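Local coordinates for protein anthranilate-CoA ligase (PDB 4WV3) that belongs to the AMP-binding enzyme family of the ANL clan and is modelled with 5'-O-[(S)-[(2-aminobenzoyl)oxy](hydroxy)phosphoryl]adenosine bound, at residues D210-A216 against K259-N265; L29-R34 against S70-V74; Y99-R104 against I124-P129. All blocks are in the same frame, centred on the assembly; numbering follows the deposited sequence.

Contacts 1 and 2 touch the same mixed sheet and come together where Arg211 CZ lies 3.4 Å from Phe30 CE1. Contact 1 is the most buried: two neighbouring parallel strands joined by backbone hydrogen bonds, with side chains packed on both faces. Contact 2, centred about 14 Å from it, is partly buried at the sheet's edge, where a hairpin meets the start of a helix through a salt bridge, a water and a small apolar patch. Contact 3 lies among the connections of the five-stranded parallel sheet, centre to centre about 34 Å from contact 1 and 28 Å from contact 2. It is a helix-to-loop packing, apolar inside and charged at the surface.

Contact 1. Residues D210-A216 against K259-N265; sequences DRTFALA and KPTIFYN
Strands 211-214 and 262-265 run parallel as immediate neighbours, their axes 4.6 Å apart at closest approach and inclined at 17°. Thr212 pairs with Ile262, Phe213 with Phe263 and Ala214 with Tyr264, at CA-CA distances of 4.7, 5.0 and 4.3 Å. Arg211 O starts the ladder by accepting both Thr261 N (2.7 Å) and Ile262 N (3.1 Å). It continues with Phe213 N to Ile262 O (2.9 Å), Tyr264 N to Phe213 O (2.9 Å) and Leu215 N to Tyr264 O (3.0 Å). At the entry to the strands, Thr261 OG1 (chi1 p) receives Arg211 N at 2.8 Å and donates to Asp210 OD1 at 2.9 Å; Asp210 also forms a salt bridge with Arg288. One face carries Thr212, Ala214, Ile262 and Tyr264, with Ala214 CB 3.5 Å from Tyr264 CB. The other carries Phe213 and Phe263, both chi1 t, with CD2 of Phe213 3.5 Å from CD1 of Phe263; Phe213 CB also meets Pro260 CB at 3.7 Å. This is the parallel core of an alpha/beta sheet. Strand 237-239 borders 211-214 and strand 289-292 borders 262-265, while helix 248-258, crossing over from 237-239 to 262-265, covers Phe213 and helix 221-234 covers Thr212 and Ala214.

Contact 2. Residues L29-R34 against S70-V74; sequences LFTPDR and SAEWV
A salt bridge joins Arg34 NH1 to OE2 of Glu72 (chi1 m, chi2 p) at 3.1 Å, its hydrogen bond weak in angle; Arg34, extended with every chi near t, gives NH2 to Glu44 as well. A water donates to Thr31 OG1 at 3.1 Å and accepts from Ala71 N at 3.2 Å, just after Ser70 at the N-cap position. Thr31 OG1 donates to Arg34 O at a very short 2.5 Å. Backbone bonds from Thr31 N to Arg34 O (2.9 Å) and from Arg34 N to Thr31 O (3.2 Å) close a two-residue beta-hairpin turn over Pro32 and Asp33. Ala71 CB sits 3.7 Å from both Leu29 CD1 and Arg34 CD, and Leu29 CD2 lies 4.1 Å from Val74 CB. Only 252 Å² is buried: hairpin 27-37, on the mixed sheet's edge, is tied to helix 71-83, which connects strands 62-66 and 86-89 of the parallel sheet, by a small apolar patch, one bridging water and one salt bridge.

Contact 3. Residues Y99-R104 against I124-P129; sequences YEYILR and IRGNLP
Leu128 (m,t) is the wedge: its CD1 meets Leu103 CD1 (also m,t) at 3.6 Å, while its CD2 lies against the helix backbone, 3.7 Å from Glu100 O and 4.0 Å from Arg104 N. One helical turn earlier along 96-105, Ile124 (p,t) lays CD1 3.8 Å from Tyr99 CB and 3.6 Å from Glu100 N. Tyr99, chi1 m, sends its ring away from the loop, and its hydroxyl bonds to Asn91 O. On the outer side Glu100 (t,t) and Arg104 (t,t,m) form an i to i+4 salt bridge, OE2 to NH2 at 2.7 Å. Asn127 O lies over one face of the Arg104 guanidinium, 2.8 Å from NH1, too poorly angled for a hydrogen bond. The loop turns tightly through two overlapping i+3 to i backbone bonds, Asn127 N to Ile124 O (3.2 Å) and Leu128 N to Arg125 O (3.1 Å). Helix 96-105 and loop 124-129 lie on successive connections, 86-89 to 110-114 and 110-114 to 133-137: adjacent crossovers packed together, as in layered alpha/beta folds.

Contact 1. Residues D210-A216 against K259-N265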
loop_
_atom_site.group_PDB
_atom_site.type_symbol
_atom_site.label_atom_id
_atom_site.label_comp_id
_atom_site.label_asym_id
_atom_site.label_seq_id
_atom_site.Cartn_x
_atom_site.Cartn_y
_atom_site.Cartn_z
ATOM N N ASP A 210 -7.933 19.343 -5.898
ATOM C CA ASP A 210 -6.894 18.347 -6.150
ATOM C C ASP A 210 -7.354 17.216 -7.064
ATOM O O ASP A 210 -8.551 17.017 -7.283
ATOM C CB ASP A 210 -6.377 17.759 -4.834
ATOM C CG ASP A 210 -5.327 18.631 -4.176
ATOM O OD1 ASP A 210 -4.510 19.236 -4.904
ATOM O OD2 ASP A 210 -5.317 18.709 -2.930
ATOM N N ARG A 211 -6.383 16.481 -7.596
ATOM C CA ARG A 211 -6.644 15.290 -8.392
ATOM C C ARG A 211 -5.555 14.262 -8.113
ATOM O O ARG A 211 -4.382 14.497 -8.398
ATOM C CB ARG A 211 -6.683 15.629 -9.880
ATOM C CG ARG A 211 -6.799 14.416 -10.789
ATOM C CD ARG A 211 -7.028 14.842 -12.228
ATOM N NE ARG A 211 -8.238 15.647 -12.359
ATOM C CZ ARG A 211 -8.616 16.253 -13.479
ATOM N NH1 ARG A 211 -7.875 16.151 -14.575
ATOM N NH2 ARG A 211 -9.734 16.964 -13.503
ATOM N N THR A 212 -5.948 13.126 -7.549
ATOM C CA THR A 212 -4.984 12.118 -7.122
ATOM C C THR A 212 -4.678 11.086 -8.202
ATOM O O THR A 212 -5.503 10.811 -9.073
ATOM C CB THR A 212 -5.466 11.373 -5.861
ATOM O OG1 THR A 212 -6.732 10.755 -6.126
ATOM C CG2 THR A 212 -5.603 12.333 -4.690
ATOM N N PHE A 213 -3.477 10.524 -8.131
ATOM C CA PHE A 213 -3.086 9.410 -8.983
ATOM C C PHE A 213 -2.058 8.548 -8.265
ATOM O O PHE A 213 -0.948 8.995 -7.978
ATOM C CB PHE A 213 -2.532 9.904 -10.321
ATOM C CG PHE A 213 -1.877 8.825 -11.139
ATOM C CD1 PHE A 213 -2.538 7.637 -11.404
ATOM C CD2 PHE A 213 -0.602 9.005 -11.652
ATOM C CE1 PHE A 213 -1.937 6.642 -12.155
ATOM C CE2 PHE A 213 0.004 8.016 -12.407
ATOM C CZ PHE A 213 -0.665 6.834 -12.659
ATOM N N ALA A 214 -2.441 7.312 -7.966
ATOM C CA ALA A 214 -1.556 6.386 -7.276
ATOM C C ALA A 214 -1.186 5.218 -8.173
ATOM O O ALA A 214 -2.048 4.621 -8.818
ATOM C CB ALA A 214 -2.207 5.880 -6.004
ATOM N N LEU A 215 0.102 4.896 -8.216
ATOM C CA LEU A 215 0.554 3.702 -8.910
ATOM C C LEU A 215 0.119 2.490 -8.097
ATOM O O LEU A 215 -0.103 1.408 -8.640
ATOM C CB LEU A 215 2.072 3.719 -9.090
ATOM C CG LEU A 215 2.662 2.571 -9.910
ATOM C CD1 LEU A 215 1.959 2.469 -11.253
ATOM C CD2 LEU A 215 4.158 2.757 -10.097
ATOM N N ALA A 216 -0.008 2.692 -6.787
ATOM C CA ALA A 216 -0.513 1.665 -5.886
ATOM C C ALA A 216 -1.943 1.296 -6.259
ATOM O O ALA A 216 -2.770 2.169 -6.521
ATOM C CB ALA A 216 -0.448 2.146 -4.446
ATOM N N LYS A 259 -3.222 14.846 -15.894
ATOM C CA LYS A 259 -2.802 15.992 -15.086
ATOM C C LYS A 259 -3.257 15.951 -13.625
ATOM O O LYS A 259 -4.013 16.820 -13.190
ATOM C CB LYS A 259 -3.280 17.294 -15.736
ATOM C CG LYS A 259 -2.663 17.576 -17.096
ATOM C CD LYS A 259 -3.404 18.689 -17.819
ATOM C CE LYS A 259 -2.664 19.121 -19.074
ATOM N NZ LYS A 259 -2.322 17.964 -19.947
ATOM N N PRO A 260 -2.799 14.948 -12.860
ATOM C CA PRO A 260 -3.145 14.921 -11.436
ATOM C C PRO A 260 -2.265 15.887 -10.650
ATOM O O PRO A 260 -1.208 16.282 -11.140
ATOM C CB PRO A 260 -2.830 13.480 -11.036
ATOM C CG PRO A 260 -1.713 13.093 -11.935
ATOM C CD PRO A 260 -1.975 13.788 -13.246
ATOM N N THR A 261 -2.698 16.263 -9.452
ATOM C CA THR A 261 -1.930 17.185 -8.624
ATOM C C THR A 261 -1.189 16.448 -7.513
ATOM O O THR A 261 -0.227 16.966 -6.946
ATOM C CB THR A 261 -2.828 18.272 -8.007
ATOM O OG1 THR A 261 -3.866 17.657 -7.235
ATOM C CG2 THR A 261 -3.456 19.123 -9.101
ATOM N N ILE A 262 -1.647 15.237 -7.211
ATOM C CA ILE A 262 -1.033 14.412 -6.178
ATOM C C ILE A 262 -0.635 13.059 -6.762
ATOM O O ILE A 262 -1.425 12.419 -7.457
ATOM C CB ILE A 262 -1.996 14.183 -4.995
ATOM C CG1 ILE A 262 -2.603 15.509 -4.526
ATOM C CG2 ILE A 262 -1.279 13.481 -3.850
ATOM C CD1 ILE A 262 -1.590 16.489 -3.975
ATOM N N PHE A 263 0.588 12.626 -6.479
ATOM C CA PHE A 263 1.087 11.362 -7.009
ATOM C C PHE A 263 1.596 10.439 -5.905
ATOM O O PHE A 263 2.463 10.817 -5.118
ATOM C CB PHE A 263 2.188 11.613 -8.043
ATOM C CG PHE A 263 2.746 10.358 -8.653
ATOM C CD1 PHE A 263 1.918 9.468 -9.316
ATOM C CD2 PHE A 263 4.101 10.076 -8.577
ATOM C CE1 PHE A 263 2.428 8.314 -9.882
ATOM C CE2 PHE A 263 4.617 8.926 -9.144
ATOM C CZ PHE A 263 3.779 8.044 -9.796
ATOM N N TYR A 264 1.049 9.228 -5.853
ATOM C CA TYR A 264 1.469 8.236 -4.869
ATOM C C TYR A 264 2.298 7.145 -5.539
ATOM O O TYR A 264 1.984 6.707 -6.647
ATOM C CB TYR A 264 0.258 7.587 -4.193
ATOM C CG TYR A 264 -0.705 8.541 -3.523
ATOM C CD1 TYR A 264 -1.628 9.267 -4.267
ATOM C CD2 TYR A 264 -0.715 8.690 -2.143
ATOM C CE1 TYR A 264 -2.515 10.130 -3.657
ATOM C CE2 TYR A 264 -1.600 9.552 -1.523
ATOM C CZ TYR A 264 -2.498 10.268 -2.285
ATOM O OH TYR A 264 -3.383 11.126 -1.672
ATOM N N ASN A 265 3.348 6.702 -4.855
ATOM C CA ASN A 265 4.192 5.625 -5.359
ATOM C C ASN A 265 5.078 5.060 -4.254
ATOM O O ASN A 265 5.076 5.558 -3.129
ATOM C CB ASN A 265 5.052 6.116 -6.529
ATOM C CG ASN A 265 5.484 4.989 -7.450
ATOM O OD1 ASN A 265 5.471 3.819 -7.067
ATOM N ND2 ASN A 265 5.874 5.338 -8.670
#

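Contact 2. Residues L29-R34 against S70-V74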
loop_
_atom_site.group_PDB
_atom_site.type_symbol
_atom_site.label_atom_id
_atom_site.label_comp_id
_atom_site.label_asym_id
_atom_site.label_seq_id
_atom_site.Cartn_x
_atom_site.Cartn_y
_atom_site.Cartn_z
ATOM N N LEU A 29 -13.785 10.039 -11.407
ATOM C CA LEU A 29 -12.668 9.157 -11.733
ATOM C C LEU A 29 -12.236 9.252 -13.197
ATOM O O LEU A 29 -13.068 9.358 -14.099
ATOM C CB LEU A 29 -12.981 7.705 -11.344
ATOM C CG LEU A 29 -14.254 7.035 -11.870
ATOM C CD1 LEU A 29 -14.029 6.393 -13.232
ATOM C CD2 LEU A 29 -14.762 6.005 -10.870
ATOM N N PHE A 30 -10.925 9.215 -13.417
ATOM C CA PHE A 30 -10.366 9.244 -14.761
ATOM C C PHE A 30 -9.646 7.938 -15.088
ATOM O O PHE A 30 -8.686 7.562 -14.415
ATOM C CB PHE A 30 -9.396 10.417 -14.916
ATOM C CG PHE A 30 -10.061 11.763 -14.923
ATOM C CD1 PHE A 30 -10.247 12.467 -13.745
ATOM C CD2 PHE A 30 -10.491 12.329 -16.112
ATOM C CE1 PHE A 30 -10.856 13.707 -13.751
ATOM C CE2 PHE A 30 -11.100 13.570 -16.125
ATOM C CZ PHE A 30 -11.280 14.260 -14.943
ATOM N N THR A 31 -10.121 7.247 -16.119
ATOM C CA THR A 31 -9.463 6.044 -16.618
ATOM C C THR A 31 -9.282 6.180 -18.127
ATOM O O THR A 31 -10.026 6.920 -18.770
ATOM C CB THR A 31 -10.280 4.768 -16.305
ATOM O OG1 THR A 31 -11.509 4.784 -17.042
ATOM C CG2 THR A 31 -10.582 4.670 -14.817
ATOM N N PRO A 32 -8.287 5.479 -18.696
ATOM C CA PRO A 32 -8.053 5.533 -20.144
ATOM C C PRO A 32 -9.265 5.103 -20.968
ATOM O O PRO A 32 -9.406 5.534 -22.111
ATOM C CB PRO A 32 -6.908 4.537 -20.346
ATOM C CG PRO A 32 -6.183 4.542 -19.054
ATOM C CD PRO A 32 -7.240 4.706 -18.002
ATOM N N ASP A 33 -10.129 4.271 -20.395
ATOM C CA ASP A 33 -11.282 3.754 -21.123
ATOM C C ASP A 33 -12.573 4.491 -20.782
ATOM O O ASP A 33 -13.541 4.438 -21.543
ATOM C CB ASP A 33 -11.467 2.260 -20.838
ATOM C CG ASP A 33 -10.203 1.460 -21.070
ATOM O OD1 ASP A 33 -9.932 1.098 -22.234
ATOM O OD2 ASP A 33 -9.484 1.189 -20.085
ATOM N N ARG A 34 -12.591 5.179 -19.647
ATOM C CA ARG A 34 -13.847 5.696 -19.118
ATOM C C ARG A 34 -13.661 6.872 -18.162
ATOM O O ARG A 34 -12.689 6.931 -17.410
ATOM C CB ARG A 34 -14.590 4.559 -18.410
ATOM C CG ARG A 34 -16.012 4.868 -17.989
ATOM C CD ARG A 34 -16.677 3.610 -17.457
ATOM N NE ARG A 34 -18.047 3.845 -17.017
ATOM C CZ ARG A 34 -18.866 2.889 -16.591
ATOM N NH1 ARG A 34 -18.451 1.629 -16.550
ATOM N NH2 ARG A 34 -20.098 3.190 -16.207
ATOM N N SER A 70 -9.934 0.346 -12.120
ATOM C CA SER A 70 -10.880 0.743 -13.151
ATOM C C SER A 70 -12.141 1.341 -12.545
ATOM O O SER A 70 -12.307 1.373 -11.325
ATOM C CB SER A 70 -11.254 -0.414 -14.077
ATOM O OG SER A 70 -11.768 -1.508 -13.333
ATOM N N ALA A 71 -13.029 1.815 -13.412
ATOM C CA ALA A 71 -14.314 2.346 -12.984
ATOM C C ALA A 71 -15.158 1.239 -12.363
ATOM O O ALA A 71 -15.886 1.467 -11.398
ATOM C CB ALA A 71 -15.043 2.968 -14.161
ATOM N N GLU A 72 -15.048 0.038 -12.921
ATOM C CA GLU A 72 -15.823 -1.104 -12.447
ATOM C C GLU A 72 -15.381 -1.556 -11.058
ATOM O O GLU A 72 -16.176 -2.108 -10.302
ATOM C CB GLU A 72 -15.735 -2.273 -13.432
ATOM C CG GLU A 72 -16.486 -2.058 -14.736
ATOM C CD GLU A 72 -15.741 -1.162 -15.705
ATOM O OE1 GLU A 72 -14.536 -0.916 -15.484
ATOM O OE2 GLU A 72 -16.361 -0.703 -16.687
ATOM N N TRP A 73 -14.114 -1.325 -10.733
ATOM C CA TRP A 73 -13.602 -1.646 -9.407
ATOM C C TRP A 73 -14.281 -0.762 -8.368
ATOM O O TRP A 73 -14.769 -1.245 -7.345
ATOM C CB TRP A 73 -12.085 -1.440 -9.349
ATOM C CG TRP A 73 -11.410 -2.170 -8.220
ATOM C CD1 TRP A 73 -10.686 -3.323 -8.312
ATOM C CD2 TRP A 73 -11.396 -1.799 -6.833
ATOM N NE1 TRP A 73 -10.221 -3.691 -7.074
ATOM C CE2 TRP A 73 -10.643 -2.774 -6.149
ATOM C CE3 TRP A 73 -11.944 -0.738 -6.106
ATOM C CZ2 TRP A 73 -10.428 -2.720 -4.773
ATOM C CZ3 TRP A 73 -11.728 -0.686 -4.741
ATOM C CH2 TRP A 73 -10.977 -1.671 -4.090
ATOM N N VAL A 74 -14.313 0.538 -8.643
ATOM C CA VAL A 74 -14.862 1.512 -7.708
ATOM C C VAL A 74 -16.363 1.337 -7.491
ATOM O O VAL A 74 -16.832 1.308 -6.353
ATOM C CB VAL A 74 -14.581 2.955 -8.169
ATOM C CG1 VAL A 74 -15.233 3.942 -7.221
ATOM C CG2 VAL A 74 -13.085 3.203 -8.253
HETATM O O HOH W 1 -11.988 1.826 -16.407
#

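Contact 3. Residues Y99-R104 against I124-P129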
loop_
_atom_site.group_PDB
_atom_site.type_symbol
_atom_site.label_atom_id
_atom_site.label_comp_id
_atom_site.label_asym_id
_atom_site.label_seq_id
_atom_site.Cartn_x
_atom_site.Cartn_y
_atom_site.Cartn_z
ATOM N N TYR A 99 -5.646 -17.638 -4.605
ATOM C CA TYR A 99 -7.016 -17.171 -4.780
ATOM C C TYR A 99 -8.000 -18.134 -4.131
ATOM O O TYR A 99 -9.043 -17.723 -3.624
ATOM C CB TYR A 99 -7.348 -17.014 -6.265
ATOM C CG TYR A 99 -6.692 -15.820 -6.917
ATOM C CD1 TYR A 99 -6.575 -14.613 -6.240
ATOM C CD2 TYR A 99 -6.190 -15.900 -8.209
ATOM C CE1 TYR A 99 -5.978 -13.517 -6.833
ATOM C CE2 TYR A 99 -5.589 -14.810 -8.810
ATOM C CZ TYR A 99 -5.485 -13.622 -8.118
ATOM O OH TYR A 99 -4.888 -12.536 -8.711
ATOM N N GLU A 100 -7.659 -19.420 -4.151
ATOM C CA GLU A 100 -8.516 -20.450 -3.577
ATOM C C GLU A 100 -8.601 -20.311 -2.061
ATOM O O GLU A 100 -9.669 -20.483 -1.472
ATOM C CB GLU A 100 -8.009 -21.843 -3.949
ATOM C CG GLU A 100 -8.878 -22.973 -3.422
ATOM C CD GLU A 100 -8.233 -24.334 -3.589
ATOM O OE1 GLU A 100 -7.900 -24.702 -4.736
ATOM O OE2 GLU A 100 -8.054 -25.032 -2.570
ATOM N N TYR A 101 -7.470 -19.999 -1.434
ATOM C CA TYR A 101 -7.434 -19.791 0.009
ATOM C C TYR A 101 -8.297 -18.604 0.416
ATOM O O TYR A 101 -9.111 -18.706 1.332
ATOM C CB TYR A 101 -5.998 -19.577 0.493
ATOM C CG TYR A 101 -5.909 -19.176 1.950
ATOM C CD1 TYR A 101 -6.015 -20.125 2.960
ATOM C CD2 TYR A 101 -5.720 -17.848 2.317
ATOM C CE1 TYR A 101 -5.936 -19.764 4.292
ATOM C CE2 TYR A 101 -5.641 -17.478 3.648
ATOM C CZ TYR A 101 -5.749 -18.440 4.631
ATOM O OH TYR A 101 -5.670 -18.078 5.956
ATOM N N ILE A 102 -8.111 -17.483 -0.272
ATOM C CA ILE A 102 -8.832 -16.252 0.040
ATOM C C ILE A 102 -10.345 -16.415 -0.068
ATOM O O ILE A 102 -11.079 -16.099 0.869
ATOM C CB ILE A 102 -8.374 -15.089 -0.867
ATOM C CG1 ILE A 102 -6.923 -14.716 -0.558
ATOM C CG2 ILE A 102 -9.279 -13.880 -0.689
ATOM C CD1 ILE A 102 -6.365 -13.636 -1.455
ATOM N N LEU A 103 -10.808 -16.919 -1.207
ATOM C CA LEU A 103 -12.238 -17.056 -1.461
ATOM C C LEU A 103 -12.920 -18.036 -0.509
ATOM O O LEU A 103 -14.091 -17.867 -0.167
ATOM C CB LEU A 103 -12.490 -17.460 -2.915
ATOM C CG LEU A 103 -12.048 -16.426 -3.952
ATOM C CD1 LEU A 103 -12.396 -16.883 -5.359
ATOM C CD2 LEU A 103 -12.672 -15.071 -3.652
ATOM N N ARG A 104 -12.185 -19.057 -0.082
ATOM C CA ARG A 104 -12.719 -20.038 0.854
ATOM C C ARG A 104 -12.728 -19.474 2.271
ATOM O O ARG A 104 -13.634 -19.749 3.056
ATOM C CB ARG A 104 -11.892 -21.323 0.818
ATOM C CG ARG A 104 -12.467 -22.455 1.655
ATOM C CD ARG A 104 -11.428 -23.527 1.932
ATOM N NE ARG A 104 -10.688 -23.900 0.729
ATOM C CZ ARG A 104 -11.102 -24.800 -0.156
ATOM N NH1 ARG A 104 -12.259 -25.423 0.021
ATOM N NH2 ARG A 104 -10.364 -25.074 -1.220
ATOM N N ILE A 124 -10.007 -23.450 -10.012
ATOM C CA ILE A 124 -10.173 -23.659 -8.577
ATOM C C ILE A 124 -11.650 -23.610 -8.203
ATOM O O ILE A 124 -12.004 -23.615 -7.025
ATOM C CB ILE A 124 -9.409 -22.600 -7.754
ATOM C CG1 ILE A 124 -10.032 -21.216 -7.953
ATOM C CG2 ILE A 124 -7.936 -22.591 -8.129
ATOM C CD1 ILE A 124 -9.266 -20.092 -7.290
ATOM N N ARG A 125 -12.501 -23.568 -9.225
ATOM C CA ARG A 125 -13.946 -23.435 -9.050
ATOM C C ARG A 125 -14.545 -24.550 -8.194
ATOM O O ARG A 125 -15.368 -24.293 -7.313
ATOM C CB ARG A 125 -14.632 -23.411 -10.418
ATOM C CG ARG A 125 -15.595 -22.254 -10.625
ATOM C CD ARG A 125 -16.693 -22.259 -9.580
ATOM N NE ARG A 125 -17.804 -21.386 -9.947
ATOM C CZ ARG A 125 -18.892 -21.220 -9.204
ATOM N NH1 ARG A 125 -19.012 -21.867 -8.053
ATOM N NH2 ARG A 125 -19.859 -20.408 -9.611
ATOM N N GLY A 126 -14.132 -25.784 -8.462
ATOM C CA GLY A 126 -14.649 -26.939 -7.749
ATOM C C GLY A 126 -14.343 -26.923 -6.264
ATOM O O GLY A 126 -15.101 -27.470 -5.463
ATOM N N ASN A 127 -13.234 -26.291 -5.892
ATOM C CA ASN A 127 -12.816 -26.241 -4.496
ATOM C C ASN A 127 -13.452 -25.084 -3.728
ATOM O O ASN A 127 -13.037 -24.766 -2.614
ATOM C CB ASN A 127 -11.292 -26.156 -4.396
ATOM C CG ASN A 127 -10.597 -27.223 -5.214
ATOM O OD1 ASN A 127 -11.112 -27.666 -6.241
ATOM N ND2 ASN A 127 -9.422 -27.647 -4.761
ATOM N N LEU A 128 -14.458 -24.460 -4.329
ATOM C CA LEU A 128 -15.157 -23.346 -3.700
ATOM C C LEU A 128 -16.654 -23.624 -3.632
ATOM O O LEU A 128 -17.412 -23.180 -4.495
ATOM C CB LEU A 128 -14.892 -22.052 -4.468
ATOM C CG LEU A 128 -13.418 -21.658 -4.580
ATOM C CD1 LEU A 128 -13.256 -20.425 -5.449
ATOM C CD2 LEU A 128 -12.821 -21.430 -3.198
ATOM N N PRO A 129 -17.082 -24.363 -2.598
ATOM C CA PRO A 129 -18.470 -24.813 -2.447
ATOM C C PRO A 129 -19.447 -23.670 -2.190
ATOM O O PRO A 129 -20.635 -23.809 -2.479
ATOM C CB PRO A 129 -18.404 -25.736 -1.225
ATOM C CG PRO A 129 -17.236 -25.243 -0.446
ATOM C CD PRO A 129 -16.237 -24.794 -1.471
#